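Local atomic coordinates of 1,3-alpha-isomaltosidase (Kribbella flavida DSM 17836, PDB entry 5X3I), a protein that hydrolyses the alpha-1,3-glucosidic linkages of a cyclic tetrasaccharide made from starch, releasing isomaltose inside the cell. Residues T243-W248 with G489-N494; T641-R646 with L677-L682; A691-T696 with T718-L723. The protein carries 1 engineered substitution. One frame throughout, in Å; residues are numbered along the deposited sequence.

Contact 1. Residues T243-W248 with G489-N494; sequences TSRRTW and GDEGNN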
# COMPACT_ATOMS: atom_id res chain seq x y z
N THR A 243 12.20 -0.14 -13.75
CA THR A 243 11.75 -1.51 -13.79
C THR A 243 10.55 -1.62 -12.87
O THR A 243 10.45 -0.87 -11.90
CB THR A 243 12.86 -2.48 -13.32
OG1 THR A 243 12.41 -3.83 -13.43
CG2 THR A 243 13.25 -2.20 -11.89
N SER A 244 9.67 -2.58 -13.13
CA SER A 244 8.71 -3.01 -12.13
C SER A 244 9.14 -4.32 -11.45
O SER A 244 8.41 -4.87 -10.63
CB SER A 244 7.31 -3.13 -12.72
OG SER A 244 7.28 -3.92 -13.88
N ARG A 245 10.31 -4.84 -11.81
CA ARG A 245 10.86 -6.01 -11.12
C ARG A 245 11.37 -5.62 -9.74
O ARG A 245 11.58 -4.45 -9.47
CB ARG A 245 11.98 -6.68 -11.94
CG ARG A 245 11.49 -7.30 -13.24
CD ARG A 245 12.55 -8.12 -13.97
NE ARG A 245 11.99 -8.62 -15.22
CZ ARG A 245 12.02 -7.96 -16.37
NH1 ARG A 245 12.62 -6.78 -16.44
NH2 ARG A 245 11.46 -8.48 -17.44
N ARG A 246 11.54 -6.60 -8.86
CA ARG A 246 12.05 -6.35 -7.52
C ARG A 246 13.43 -5.68 -7.56
O ARG A 246 14.25 -5.96 -8.44
CB ARG A 246 12.11 -7.67 -6.75
CG ARG A 246 12.32 -7.54 -5.24
CD ARG A 246 11.91 -8.82 -4.51
NE ARG A 246 11.98 -8.70 -3.06
CZ ARG A 246 11.66 -9.68 -2.21
NH1 ARG A 246 11.24 -10.85 -2.68
NH2 ARG A 246 11.75 -9.48 -0.90
N THR A 247 13.64 -4.76 -6.62
CA THR A 247 14.93 -4.11 -6.42
C THR A 247 15.25 -4.07 -4.93
O THR A 247 14.34 -4.03 -4.10
CB THR A 247 14.95 -2.67 -6.95
OG1 THR A 247 13.91 -1.91 -6.31
CG2 THR A 247 14.78 -2.63 -8.45
N TRP A 248 16.54 -4.05 -4.60
CA TRP A 248 17.03 -4.05 -3.22
C TRP A 248 18.02 -2.92 -2.98
O TRP A 248 18.75 -2.52 -3.88
CB TRP A 248 17.71 -5.37 -2.87
CG TRP A 248 16.86 -6.61 -2.91
CD1 TRP A 248 16.29 -7.24 -1.85
CD2 TRP A 248 16.55 -7.39 -4.06
NE1 TRP A 248 15.62 -8.35 -2.27
CE2 TRP A 248 15.77 -8.47 -3.63
CE3 TRP A 248 16.86 -7.28 -5.41
CZ2 TRP A 248 15.28 -9.43 -4.50
CZ3 TRP A 248 16.38 -8.24 -6.27
CH2 TRP A 248 15.60 -9.30 -5.82
N GLY A 489 5.08 -12.45 -14.41
CA GLY A 489 4.81 -12.07 -13.04
C GLY A 489 5.92 -11.30 -12.37
O GLY A 489 5.66 -10.43 -11.54
N ASP A 490 7.17 -11.61 -12.71
CA ASP A 490 8.30 -10.93 -12.10
C ASP A 490 8.27 -9.44 -12.41
O ASP A 490 8.72 -8.63 -11.61
CB ASP A 490 9.64 -11.54 -12.53
CG ASP A 490 9.93 -11.38 -14.01
OD1 ASP A 490 9.01 -11.52 -14.85
OD2 ASP A 490 11.09 -11.12 -14.35
N GLU A 491 7.81 -9.10 -13.61
CA GLU A 491 7.50 -7.73 -14.00
C GLU A 491 6.10 -7.20 -13.64
O GLU A 491 5.94 -6.05 -13.25
CB GLU A 491 7.71 -7.60 -15.51
CG GLU A 491 7.92 -6.19 -15.97
CD GLU A 491 8.51 -6.12 -17.36
OE1 GLU A 491 8.19 -6.97 -18.21
OE2 GLU A 491 9.31 -5.19 -17.59
N GLY A 492 5.08 -8.03 -13.83
CA GLY A 492 3.70 -7.56 -13.80
C GLY A 492 3.07 -7.44 -12.42
O GLY A 492 2.18 -6.63 -12.22
N ASN A 493 3.54 -8.25 -11.48
CA ASN A 493 2.91 -8.33 -10.17
C ASN A 493 2.95 -7.02 -9.40
O ASN A 493 1.99 -6.67 -8.73
CB ASN A 493 3.55 -9.44 -9.33
CG ASN A 493 3.27 -10.82 -9.91
OD1 ASN A 493 2.50 -10.95 -10.85
ND2 ASN A 493 3.92 -11.84 -9.36
N ASN A 494 4.06 -6.30 -9.50
CA ASN A 494 4.17 -4.99 -8.87
C ASN A 494 3.28 -3.95 -9.56
O ASN A 494 2.88 -2.98 -8.93
CB ASN A 494 5.62 -4.50 -8.85
CG ASN A 494 6.46 -5.17 -7.77
OD1 ASN A 494 5.96 -5.58 -6.73
ND2 ASN A 494 7.76 -5.25 -8.01
O HOH W 1 6.61 -7.31 -10.43
O HOH W 2 10.36 -3.97 -15.76
O HOH W 3 7.24 -2.93 -16.44
O HOH W 4 9.97 -10.69 -17.34
O HOH W 5 10.77 -9.15 -9.64

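Contact 2. Residues T641-R646 with L677-L682; sequences TEQAAR and LGDELL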
# COMPACT_ATOMS: atom_id res chain seq x y z
N THR A 641 -7.47 23.01 -1.20
CA THR A 641 -7.79 22.97 -2.61
C THR A 641 -6.80 23.80 -3.43
O THR A 641 -6.30 23.35 -4.46
CB THR A 641 -9.24 23.47 -2.88
OG1 THR A 641 -10.18 22.66 -2.16
CG2 THR A 641 -9.56 23.42 -4.34
N GLU A 642 -6.52 25.01 -2.98
CA GLU A 642 -5.57 25.85 -3.70
C GLU A 642 -4.17 25.24 -3.65
O GLU A 642 -3.49 25.19 -4.66
CB GLU A 642 -5.53 27.26 -3.13
CG GLU A 642 -4.64 28.16 -3.93
CD GLU A 642 -4.77 29.61 -3.54
OE1 GLU A 642 -4.45 29.96 -2.40
OE2 GLU A 642 -5.20 30.39 -4.40
N GLN A 643 -3.77 24.78 -2.48
CA GLN A 643 -2.44 24.20 -2.30
C GLN A 643 -2.27 22.90 -3.09
O GLN A 643 -1.20 22.66 -3.66
CB GLN A 643 -2.17 23.97 -0.81
CG GLN A 643 -1.98 25.26 -0.03
CD GLN A 643 -0.85 26.13 -0.60
OE1 GLN A 643 0.20 25.64 -0.99
NE2 GLN A 643 -1.09 27.44 -0.66
N ALA A 644 -3.32 22.09 -3.16
CA ALA A 644 -3.28 20.86 -3.96
C ALA A 644 -3.06 21.19 -5.42
O ALA A 644 -2.31 20.51 -6.13
CB ALA A 644 -4.56 20.06 -3.79
N ALA A 645 -3.72 22.25 -5.89
CA ALA A 645 -3.55 22.68 -7.25
C ALA A 645 -2.10 23.14 -7.50
O ALA A 645 -1.55 22.87 -8.55
CB ALA A 645 -4.53 23.79 -7.58
N ARG A 646 -1.50 23.82 -6.53
CA ARG A 646 -0.11 24.27 -6.68
C ARG A 646 0.85 23.07 -6.70
O ARG A 646 1.77 23.01 -7.51
CB ARG A 646 0.26 25.25 -5.56
CG ARG A 646 -0.41 26.62 -5.70
CD ARG A 646 0.15 27.65 -4.73
NE ARG A 646 1.61 27.67 -4.73
CZ ARG A 646 2.36 28.37 -5.58
NH1 ARG A 646 1.80 29.13 -6.52
NH2 ARG A 646 3.69 28.31 -5.49
N LEU A 677 2.32 22.01 5.39
CA LEU A 677 1.11 21.66 4.67
C LEU A 677 0.87 22.77 3.65
O LEU A 677 0.45 23.87 3.99
CB LEU A 677 -0.07 21.54 5.64
CG LEU A 677 -1.47 21.27 5.06
CD1 LEU A 677 -1.59 19.84 4.61
CD2 LEU A 677 -2.53 21.58 6.10
N GLY A 678 1.10 22.45 2.39
CA GLY A 678 1.20 23.48 1.38
C GLY A 678 2.34 24.45 1.67
O GLY A 678 3.20 24.18 2.51
N ASP A 679 2.34 25.58 0.98
CA ASP A 679 3.38 26.60 1.16
C ASP A 679 3.36 27.24 2.54
O ASP A 679 4.42 27.51 3.11
CB ASP A 679 3.23 27.70 0.11
CG ASP A 679 3.50 27.22 -1.29
OD1 ASP A 679 4.14 26.17 -1.44
OD2 ASP A 679 3.09 27.89 -2.25
N GLU A 680 2.18 27.54 3.06
CA GLU A 680 2.06 28.47 4.19
C GLU A 680 2.05 27.96 5.63
O GLU A 680 2.25 28.75 6.54
CB GLU A 680 0.78 29.30 3.99
CG GLU A 680 0.51 29.70 2.55
CD GLU A 680 1.61 30.54 1.92
OE1 GLU A 680 2.52 30.99 2.64
OE2 GLU A 680 1.55 30.75 0.70
N LEU A 681 1.85 26.67 5.85
CA LEU A 681 1.66 26.19 7.21
C LEU A 681 2.65 25.11 7.60
O LEU A 681 2.82 24.15 6.87
CB LEU A 681 0.24 25.66 7.41
CG LEU A 681 -0.96 26.60 7.30
CD1 LEU A 681 -2.26 25.80 7.34
CD2 LEU A 681 -0.93 27.64 8.40
N LEU A 682 3.25 25.25 8.77
CA LEU A 682 4.16 24.24 9.30
C LEU A 682 3.48 23.50 10.45
O LEU A 682 3.00 24.10 11.41
CB LEU A 682 5.47 24.89 9.76
CG LEU A 682 6.63 23.95 10.12
CD1 LEU A 682 7.95 24.62 9.86
CD2 LEU A 682 6.54 23.53 11.56
O HOH W 6 0.94 29.41 -1.72
O HOH W 7 4.17 25.79 -4.33

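Contact 3. Residues A691-T696 with T718-L723; sequences ATTWTT and TRDVPL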
# COMPACT_ATOMS: atom_id res chain seq x y z
N ALA A 691 2.80 14.56 26.98
CA ALA A 691 3.50 15.82 26.70
C ALA A 691 2.64 17.04 27.01
O ALA A 691 1.56 17.19 26.46
CB ALA A 691 3.95 15.86 25.26
N THR A 692 3.11 17.89 27.92
CA THR A 692 2.46 19.18 28.18
C THR A 692 3.06 20.34 27.40
O THR A 692 2.47 21.41 27.31
CB THR A 692 2.52 19.52 29.66
OG1 THR A 692 3.90 19.67 30.05
CG2 THR A 692 1.90 18.40 30.48
N THR A 693 4.23 20.11 26.80
CA THR A 693 4.88 21.13 26.00
C THR A 693 5.47 20.43 24.79
O THR A 693 5.66 19.23 24.80
CB THR A 693 6.00 21.88 26.75
OG1 THR A 693 7.05 20.97 27.09
CG2 THR A 693 5.47 22.55 28.02
N TRP A 694 5.73 21.18 23.73
CA TRP A 694 6.23 20.59 22.51
C TRP A 694 7.14 21.59 21.83
O TRP A 694 6.85 22.78 21.82
CB TRP A 694 5.07 20.18 21.60
CG TRP A 694 5.36 19.06 20.61
CD1 TRP A 694 5.30 19.14 19.26
CD2 TRP A 694 5.70 17.70 20.92
NE1 TRP A 694 5.59 17.92 18.70
CE2 TRP A 694 5.84 17.02 19.70
CE3 TRP A 694 5.91 17.00 22.11
CZ2 TRP A 694 6.20 15.68 19.63
CZ3 TRP A 694 6.25 15.66 22.04
CH2 TRP A 694 6.39 15.02 20.80
N THR A 695 8.23 21.11 21.25
CA THR A 695 9.19 22.01 20.63
C THR A 695 9.24 21.81 19.13
O THR A 695 9.35 20.69 18.64
CB THR A 695 10.59 21.81 21.22
OG1 THR A 695 10.54 22.10 22.62
CG2 THR A 695 11.57 22.75 20.55
N THR A 696 9.15 22.93 18.42
CA THR A 696 9.10 22.94 16.97
C THR A 696 10.30 23.70 16.41
O THR A 696 10.69 24.72 16.97
CB THR A 696 7.79 23.60 16.46
OG1 THR A 696 6.67 22.90 17.00
CG2 THR A 696 7.72 23.59 14.96
N THR A 718 9.11 26.54 21.78
CA THR A 718 8.36 25.66 22.66
C THR A 718 7.05 26.32 23.07
O THR A 718 7.03 27.49 23.41
CB THR A 718 9.18 25.30 23.90
OG1 THR A 718 10.36 24.60 23.50
CG2 THR A 718 8.38 24.42 24.84
N ARG A 719 5.95 25.57 23.00
CA ARG A 719 4.67 26.08 23.46
C ARG A 719 3.92 24.99 24.20
O ARG A 719 4.28 23.82 24.12
CB ARG A 719 3.84 26.61 22.30
CG ARG A 719 3.56 25.61 21.18
CD ARG A 719 2.35 26.02 20.37
NE ARG A 719 1.17 26.07 21.22
CZ ARG A 719 0.47 27.17 21.48
NH1 ARG A 719 -0.57 27.09 22.29
NH2 ARG A 719 0.79 28.33 20.92
N ASP A 720 2.87 25.37 24.93
CA ASP A 720 2.05 24.39 25.62
C ASP A 720 1.22 23.58 24.63
O ASP A 720 0.78 24.10 23.61
CB ASP A 720 1.12 25.07 26.62
CG ASP A 720 1.88 25.74 27.73
OD1 ASP A 720 3.07 25.41 27.91
OD2 ASP A 720 1.30 26.59 28.43
N VAL A 721 1.00 22.31 24.94
CA VAL A 721 0.16 21.49 24.10
C VAL A 721 -0.94 20.77 24.87
O VAL A 721 -0.90 19.56 25.05
CB VAL A 721 0.99 20.46 23.31
CG1 VAL A 721 1.66 21.14 22.14
CG2 VAL A 721 2.03 19.80 24.22
N PRO A 722 -1.96 21.53 25.31
CA PRO A 722 -3.18 20.88 25.80
C PRO A 722 -3.82 20.14 24.64
O PRO A 722 -3.44 20.39 23.51
CB PRO A 722 -4.03 22.05 26.28
CG PRO A 722 -3.59 23.19 25.42
CD PRO A 722 -2.11 22.99 25.24
N LEU A 723 -4.75 19.24 24.90
CA LEU A 723 -5.30 18.40 23.82
C LEU A 723 -5.95 19.20 22.68
O LEU A 723 -6.06 18.70 21.57
CB LEU A 723 -6.29 17.40 24.41
CG LEU A 723 -5.61 16.33 25.27
CD1 LEU A 723 -6.57 15.29 25.80
CD2 LEU A 723 -4.51 15.66 24.47

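Contact 1. Residues T243-W248 with G489-N494
Ser244 and Arg245 meet Asp490, Glu491 and Asn494 where a loop of the galactose mutarotase-like beta-sandwich, just ahead of strand 247-252, rests on the short helix 489-492 in the TIM-barrel part of this family 31 glycosidase. An ST turn, closed by Arg245 N on Thr243 OG1, shapes the loop.

Two direct hydrogen bonds grip Ser244 at both polar ends. Its OG gives a proton to Glu491 O at 2.6 Å. Its carbonyl O accepts from Asn494 ND2 at 2.7 Å, with the donor tilted from the carbonyl plane. The other end of that amide, Asn494 OD1, accepts from the backbone N of Val207.

Arg245 adds the charged part. Extended from CG to NE, it runs alongside Asp490, and NE points at OD2 (2.8 Å); the carboxylate oxygen lies in the guanidinium plane but is itself approached from above its own plane. The carboxylate of Glu491 sits over one guanidinium face, a long pairing of NH2 with OE1 at 3.7 Å through charge alone. A methionine in place of Arg245 would probably leave Asp490 and Glu491 without the cation they share.

Waters add further bridges. One links Arg246 N and Asp490 O; another accepts from Arg245 NH2 at 2.7 Å and donates to Asp490 OD1.

Contact 2. Residues T641-R646 with L677-L682
Gln643, on the long helix 622-650, reaches across to the turn Gly678-Glu680 of a beta-hairpin in the C-terminal domain. With CG beside its backbone N and the chain bent at the next bond, the side chain folds over Gly678 and brings OE1 to the backbone N of Asp679. That hydrogen bond is 2.9 Å long and nearly straight at hydrogen, yet the N-H comes from above the amide plane, 65° out of it. OE1 also lies 3.4 Å from Gly678 CA, so the amide rests against the backbone of the turn. A CB on Gly678 would probably collide with Gln643 CG, and the positive phi of Gly678 is also easiest for glycine.

Asp679 is the second centre. Its OD2 makes a salt bridge with Arg646 NE, 2.9 Å away, one helical turn after Gln643. The hydrogen bond within it is weak, bent to 126°, and the guanidinium and carboxylate planes stand 67° apart. A water also bridges the pair, accepting from Arg646 NH2 and donating to Asp679 OD1. The same OD1 has a further cation in Arg656, which probably helps to keep the carboxylate negative.

A second water ties the amide to both acids: it accepts from Gln643 NE2, then donates to Asp679 OD2 at 2.7 Å and to Glu680 OE2. The other oxygen of Glu680 pairs with Arg731 on strand 728-731.

The turn between strands 675-677 and 681-683 thus lies against helix 622-650, whose Tyr639 hydroxyl is hydrogen-bonded to Leu677 O and Glu680 N, while Leu681 packs on Tyr639 and on Val728 and Cys730 of the adjoining strand.

Contact 3. Residues A691-T696 with T718-L723
Val721 tucks against Thr692, Thr693 and Trp694 at one end of a two-stranded antiparallel ribbon, strands 693-698 and 715-720, in the C-terminal domain. Its backbone N bonds to Thr692 O at 2.9 Å, and its CB points toward the neighbouring strand. From there the two methyls part: CG1, beside the backbone N with chi1 at -78°, meets Trp694 CB at 3.6 Å, while CG2 presses on the peptide link between Thr692 and Thr693, 3.4 Å from Thr693 N.

Trp694 and Arg719 form the hydrogen-bonded pair, N to O in both directions. The Trp694 N-H meets Arg719 O almost head-on, at a C=O...donor angle of 168°. One residue further, Thr695 and Thr718 make a non-hydrogen-bonded pair on the other face from Trp694, and their hydroxyls, each beside its own backbone N, join OG1 to OG1 at 2.7 Å. Thr693 CG2 touches Asp720 OD1 at 3.7 Å.

Arg719 gives its NE proton to O of the next residue, Asp720, and pairs with Asp705 of strand 703-705, while its side chain also touches Tyr729 of strand 728-731. Beyond the ribbon, Val721 O accepts from Arg581 NH2 of helix 576-586, and Leu723 packs on Leu580 of that same helix.

Overall arrangement
The three contacts come in series along the chain. Contact 1 brings the galactose mutarotase-like beta-sandwich onto the TIM-barrel part, with the Asn494 side chain about 8 Å from that of Glu474, probably an active-site residue. Contact 3 lies across the chain's centre from contact 1, about 45 Å away centre to centre; contact 2 is about 34 Å from contact 1. Contacts 2 and 3 are neighbours, their centres about 24 Å apart: Leu682 CD2 packs on Thr696 CG2 at 3.6 Å, linking strands 681-683 and 693-698. Contact 1 thus joins the barrel to a preceding domain, contact 2 ties the C-terminal domain to helix 622-650, and contact 3 pairs strands within it.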